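PDB 2R3B: YjeF-related protein from Enterococcus faecalis, which probably catalyses the ADP-dependent dehydration of (6S)-NAD(P)HX, a damaged hydrate of NAD(P)H, and so returns the cofactor to its working form. Local coordinates for residues 82-87 with 94-99; 243-248 with 253-258. One frame throughout, in Å; residues are numbered along the deposited sequence.

Contact 1 of 2, residues 82-87 with 94-99; sequences KNHGPL and AMVVGF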
loop_
_atom_site.group_PDB
_atom_site.type_symbol
_atom_site.label_atom_id
_atom_site.label_comp_id
_atom_site.label_asym_id
_atom_site.label_seq_id
_atom_site.Cartn_x
_atom_site.Cartn_y
_atom_site.Cartn_z
ATOM N N LYS B 82 14.961 -3.935 -8.447
ATOM C CA LYS B 82 14.415 -4.463 -7.174
ATOM C C LYS B 82 13.363 -3.533 -6.574
ATOM O O LYS B 82 12.398 -3.987 -5.963
ATOM C CB LYS B 82 15.581 -4.661 -6.174
ATOM C CG LYS B 82 15.188 -5.167 -4.772
ATOM C CD LYS B 82 16.369 -5.295 -3.820
ATOM C CE LYS B 82 15.919 -5.863 -2.456
ATOM N NZ LYS B 82 17.056 -5.977 -1.534
ATOM N N ASN B 83 13.584 -2.229 -6.717
ATOM C CA ASN B 83 12.755 -1.218 -6.053
ATOM C C ASN B 83 11.526 -0.806 -6.844
ATOM O O ASN B 83 10.677 -0.079 -6.327
ATOM C CB ASN B 83 13.602 0.010 -5.718
ATOM C CG ASN B 83 14.798 -0.328 -4.828
ATOM O OD1 ASN B 83 14.677 -1.067 -3.851
ATOM N ND2 ASN B 83 15.964 0.178 -5.195
ATOM N N HIS B 84 11.391 -1.253 -8.090
ATOM C CA HIS B 84 10.319 -0.710 -8.913
ATOM C C HIS B 84 8.914 -1.084 -8.435
ATOM O O HIS B 84 7.974 -0.278 -8.586
ATOM C CB HIS B 84 10.503 -1.155 -10.344
ATOM C CG HIS B 84 11.714 -0.587 -11.004
ATOM N ND1 HIS B 84 12.037 -0.856 -12.317
ATOM C CD2 HIS B 84 12.711 0.191 -10.521
ATOM C CE1 HIS B 84 13.172 -0.256 -12.619
ATOM N NE2 HIS B 84 13.608 0.383 -11.551
ATOM N N GLY B 85 8.768 -2.294 -7.902
ATOM C CA GLY B 85 7.480 -2.795 -7.367
ATOM C C GLY B 85 6.992 -1.934 -6.205
ATOM O O GLY B 85 5.913 -1.357 -6.268
ATOM N N PRO B 86 7.763 -1.865 -5.113
ATOM C CA PRO B 86 7.250 -1.049 -4.001
ATOM C C PRO B 86 7.094 0.415 -4.365
ATOM O O PRO B 86 6.232 1.113 -3.808
ATOM C CB PRO B 86 8.285 -1.272 -2.880
ATOM C CG PRO B 86 9.427 -1.892 -3.525
ATOM C CD PRO B 86 8.979 -2.599 -4.734
ATOM N N LEU B 87 7.930 0.899 -5.280
ATOM C CA LEU B 87 7.816 2.282 -5.723
ATOM C C LEU B 87 6.453 2.513 -6.396
ATOM O O LEU B 87 5.751 3.481 -6.089
ATOM C CB LEU B 87 8.984 2.661 -6.660
ATOM C CG LEU B 87 9.126 4.170 -7.003
ATOM C CD1 LEU B 87 10.599 4.527 -7.253
ATOM C CD2 LEU B 87 8.302 4.553 -8.201
ATOM N N ALA B 94 4.978 7.684 -11.094
ATOM C CA ALA B 94 6.382 7.709 -11.474
ATOM C C ALA B 94 6.670 6.698 -12.557
ATOM O O ALA B 94 6.180 5.549 -12.495
ATOM C CB ALA B 94 7.265 7.351 -10.275
HETATM N N MSE B 95 7.523 7.077 -13.496
HETATM C CA MSE B 95 8.046 6.125 -14.478
HETATM C C MSE B 95 9.381 5.548 -13.934
HETATM O O MSE B 95 10.038 6.176 -13.064
HETATM C CB MSE B 95 8.129 6.824 -15.835
HETATM C CG MSE B 95 6.712 7.393 -16.287
HETATM SE SE MSE B 95 7.018 8.469 -17.809
HETATM C CE MSE B 95 7.447 10.137 -16.818
ATOM N N VAL B 96 9.751 4.339 -14.359
ATOM C CA VAL B 96 10.889 3.633 -13.740
ATOM C C VAL B 96 11.867 3.095 -14.775
ATOM O O VAL B 96 11.478 2.489 -15.779
ATOM C CB VAL B 96 10.472 2.507 -12.785
ATOM C CG1 VAL B 96 9.752 3.069 -11.539
ATOM C CG2 VAL B 96 9.606 1.436 -13.483
ATOM N N VAL B 97 13.146 3.285 -14.481
ATOM C CA VAL B 97 14.230 2.813 -15.325
ATOM C C VAL B 97 15.247 2.158 -14.399
ATOM O O VAL B 97 15.560 2.696 -13.333
ATOM C CB VAL B 97 14.860 3.974 -16.107
ATOM C CG1 VAL B 97 16.088 3.500 -16.960
ATOM C CG2 VAL B 97 13.760 4.659 -17.004
ATOM N N GLY B 98 15.705 0.973 -14.759
ATOM C CA GLY B 98 16.752 0.287 -13.968
ATOM C C GLY B 98 18.162 0.781 -14.260
ATOM O O GLY B 98 18.468 1.342 -15.314
ATOM N N PHE B 99 19.040 0.588 -13.309
ATOM C CA PHE B 99 20.441 0.973 -13.472
ATOM C C PHE B 99 21.131 0.285 -14.639
ATOM O O PHE B 99 22.110 0.830 -15.191
ATOM C CB PHE B 99 21.223 0.614 -12.226
ATOM C CG PHE B 99 20.940 1.483 -11.030
ATOM C CD1 PHE B 99 20.856 2.856 -11.132
ATOM C CD2 PHE B 99 20.868 0.915 -9.783
ATOM C CE1 PHE B 99 20.625 3.639 -10.003
ATOM C CE2 PHE B 99 20.659 1.704 -8.663
ATOM C CZ PHE B 99 20.525 3.054 -8.794
#

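Contact 2 of 2, residues 243-248 with 253-258; sequences GFLAQF and ETIAGA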
loop_
_atom_site.group_PDB
_atom_site.type_symbol
_atom_site.label_atom_id
_atom_site.label_comp_id
_atom_site.label_asym_id
_atom_site.label_seq_id
_atom_site.Cartn_x
_atom_site.Cartn_y
_atom_site.Cartn_z
ATOM N N GLY B 243 11.195 19.005 -7.366
ATOM C CA GLY B 243 9.867 19.393 -7.849
ATOM C C GLY B 243 9.686 20.909 -7.949
ATOM O O GLY B 243 9.039 21.399 -8.864
ATOM N N PHE B 244 10.261 21.654 -6.998
ATOM C CA PHE B 244 10.199 23.096 -7.062
ATOM C C PHE B 244 10.972 23.643 -8.253
ATOM O O PHE B 244 10.456 24.486 -8.991
ATOM C CB PHE B 244 10.677 23.738 -5.759
ATOM C CG PHE B 244 9.573 23.985 -4.775
ATOM C CD1 PHE B 244 8.665 22.965 -4.473
ATOM C CD2 PHE B 244 9.459 25.194 -4.115
ATOM C CE1 PHE B 244 7.617 23.186 -3.568
ATOM C CE2 PHE B 244 8.413 25.415 -3.194
ATOM C CZ PHE B 244 7.506 24.412 -2.913
ATOM N N LEU B 245 12.195 23.165 -8.447
ATOM C CA LEU B 245 13.032 23.631 -9.572
ATOM C C LEU B 245 12.405 23.257 -10.927
ATOM O O LEU B 245 12.644 23.904 -11.942
ATOM C CB LEU B 245 14.449 23.098 -9.458
ATOM C CG LEU B 245 15.274 23.758 -8.351
ATOM C CD1 LEU B 245 16.573 22.998 -8.148
ATOM C CD2 LEU B 245 15.547 25.243 -8.673
ATOM N N ALA B 246 11.584 22.214 -10.931
ATOM C CA ALA B 246 10.895 21.766 -12.132
ATOM C C ALA B 246 9.813 22.739 -12.585
ATOM O O ALA B 246 9.579 22.861 -13.782
ATOM C CB ALA B 246 10.293 20.378 -11.930
ATOM N N GLN B 247 9.221 23.464 -11.631
ATOM C CA GLN B 247 8.002 24.228 -11.856
ATOM C C GLN B 247 8.165 25.737 -11.777
ATOM O O GLN B 247 7.390 26.462 -12.397
ATOM C CB GLN B 247 7.019 23.922 -10.733
ATOM C CG GLN B 247 6.454 22.619 -10.710
ATOM C CD GLN B 247 5.631 22.499 -9.473
ATOM O OE1 GLN B 247 4.500 22.985 -9.436
ATOM N NE2 GLN B 247 6.188 21.857 -8.446
ATOM N N PHE B 248 9.100 26.209 -10.957
ATOM C CA PHE B 248 9.114 27.615 -10.556
ATOM C C PHE B 248 10.313 28.332 -11.158
ATOM O O PHE B 248 11.071 27.743 -11.919
ATOM C CB PHE B 248 9.057 27.702 -9.031
ATOM C CG PHE B 248 7.812 27.102 -8.430
ATOM C CD1 PHE B 248 6.566 27.456 -8.897
ATOM C CD2 PHE B 248 7.895 26.178 -7.372
ATOM C CE1 PHE B 248 5.424 26.909 -8.360
ATOM C CE2 PHE B 248 6.752 25.613 -6.827
ATOM C CZ PHE B 248 5.533 25.964 -7.292
ATOM N N GLU B 253 15.904 31.543 -4.878
ATOM C CA GLU B 253 14.750 31.724 -4.012
ATOM C C GLU B 253 13.834 30.490 -4.050
ATOM O O GLU B 253 13.184 30.133 -3.060
ATOM C CB GLU B 253 13.935 32.935 -4.434
ATOM C CG GLU B 253 14.515 34.285 -3.941
ATOM C CD GLU B 253 15.695 34.830 -4.757
ATOM O OE1 GLU B 253 16.054 34.290 -5.837
ATOM O OE2 GLU B 253 16.269 35.841 -4.292
ATOM N N THR B 254 13.779 29.851 -5.214
ATOM C CA THR B 254 12.951 28.655 -5.388
ATOM C C THR B 254 13.427 27.541 -4.476
ATOM O O THR B 254 12.623 26.861 -3.893
ATOM C CB THR B 254 12.916 28.241 -6.867
ATOM O OG1 THR B 254 12.174 29.238 -7.599
ATOM C CG2 THR B 254 12.252 26.874 -7.058
ATOM N N ILE B 255 14.735 27.379 -4.362
ATOM C CA ILE B 255 15.337 26.372 -3.504
ATOM C C ILE B 255 15.039 26.716 -2.045
ATOM O O ILE B 255 14.677 25.858 -1.271
ATOM C CB ILE B 255 16.870 26.248 -3.766
ATOM C CG1 ILE B 255 17.159 25.860 -5.218
ATOM C CG2 ILE B 255 17.507 25.195 -2.821
ATOM C CD1 ILE B 255 18.602 25.929 -5.612
ATOM N N ALA B 256 15.191 27.993 -1.664
ATOM C CA ALA B 256 14.842 28.432 -0.337
ATOM C C ALA B 256 13.378 28.162 0.020
ATOM O O ALA B 256 13.055 27.810 1.153
ATOM C CB ALA B 256 15.174 29.933 -0.183
ATOM N N GLY B 257 12.475 28.349 -0.938
ATOM C CA GLY B 257 11.053 28.057 -0.733
ATOM C C GLY B 257 10.786 26.587 -0.399
ATOM O O GLY B 257 9.971 26.274 0.476
ATOM N N ALA B 258 11.423 25.699 -1.147
ATOM C CA ALA B 258 11.399 24.262 -0.884
ATOM C C ALA B 258 11.873 23.915 0.531
ATOM O O ALA B 258 11.224 23.157 1.264
ATOM C CB ALA B 258 12.260 23.507 -1.976
#

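Contact 1 of 2, residues 82-87 with 94-99
Val96 packs its CB over the centre of one face of the His84 imidazole, 3.7 Å from the ring centroid and only 7° off the ring normal, a CH-pi contact. The isopropyl branches divide the remaining work: Val96 CG2 leans over the ring to meet His84 ND1 at 3.5 Å, while Val96 CG1 turns to Leu87. A beta-branched side chain suits this place because one methyl can lie over the His84 ring while the other meets Leu87 CD2. The His84 ring also meets the backbone of residues 97-98, with Gly98 N near its plane at the edge, 3.5 Å from CE1. His84 CG is anti to the carbonyl carbon (chi1 -67°), which carries the ring out toward the strand, and both nitrogens are engaged: NE2 bonds Thr79 O, while ND1 bonds Lys82 NZ of a neighbouring subunit. That pairing is consistent with a proton on NE2 and fixes the ring's rotation. One turn on, in one of two modelled conformers, Leu87 CD2 lies 3.6 Å from Ala94 CB and 3.9 Å from Val96 CG1; the small alanine lets this methyl come close. Helix 84-90 covers strand 95-97, an outermost strand of this chain's sheet, whose Val96 backbone bonds to a neighbouring subunit, within the parallel beta-alpha-beta unit begun by strand 74-78; Leu87 reaches Val77 and helix 57-70, while Val97 packs on helix 102-111 across the sheet.

Contact 2 of 2, residues 243-248 with 253-258
The Phe244 ring is sandwiched between Ala258 of the other helix and Phe248 of its own segment. Ala258 CA lies 3.8 Å above one face, toward the rim, and the methyl CB makes a CH-pi contact 4.2 Å from the Phe244 centroid, 26° off the normal. Over the centre of the opposite face sits Phe248 CE2; the two rings are nearly perpendicular, so Phe248 offers an edge where Phe244 offers a face. Gln247 CB covers one face of the Phe248 ring, and Thr254 CG2 approaches that ring at its edge. Small residues suit the helix facing Phe244: its CE2 comes 3.8 Å from Gly257 C, close to bare backbone. Thr254 works with both branches. Its CG2, anti to the backbone N, rests 3.7 Å from Phe244 CB and beside the carbonyl of Phe244, whose oxygen accepts from Gln247 N and Phe248 N; its OG1 bonds Lys249 O in the connection, satisfying a buried hydroxyl. Farther round, Leu245 CD2 crosses to Ile255 CG1 at 3.9 Å, two aliphatic chains that also pack on sheet strands. Gln247 NE2 folds back to Gly243 O at 2.9 Å, reaching it from above the carbonyl plane. The helical segments run roughly antiparallel, at 142° with axes 9.1 Å apart, as an alpha-alpha hairpin with a short connection. In this ribokinase-like fold, Gly234, predicted to bind AMP, lies in the first turn of helix 233-247, and the pair packs against the central sheet.

Overall arrangement
The two contacts do not touch: their centres are 25 Å apart and their nearest atoms about 12 Å. Contact 1 belongs to the end of the sheet at strand 95-97, whereas contact 2 pairs helices nearer the middle of the chain. Helix 57-70 connects them, taking Leu87 of contact 1 against its side and accepting a bond from Gln247 of contact 2 at Ser70 O. Neither contact lines the predicted site: the side chain of Leu87 is about 10 Å from that of Ala59 and 11 Å from that of Asp235, both predicted to bind (6S)-NADPHX, and the side chain of Ala258 is about 12 Å from Gly234, predicted to bind AMP. Both contacts also reach a neighbouring subunit.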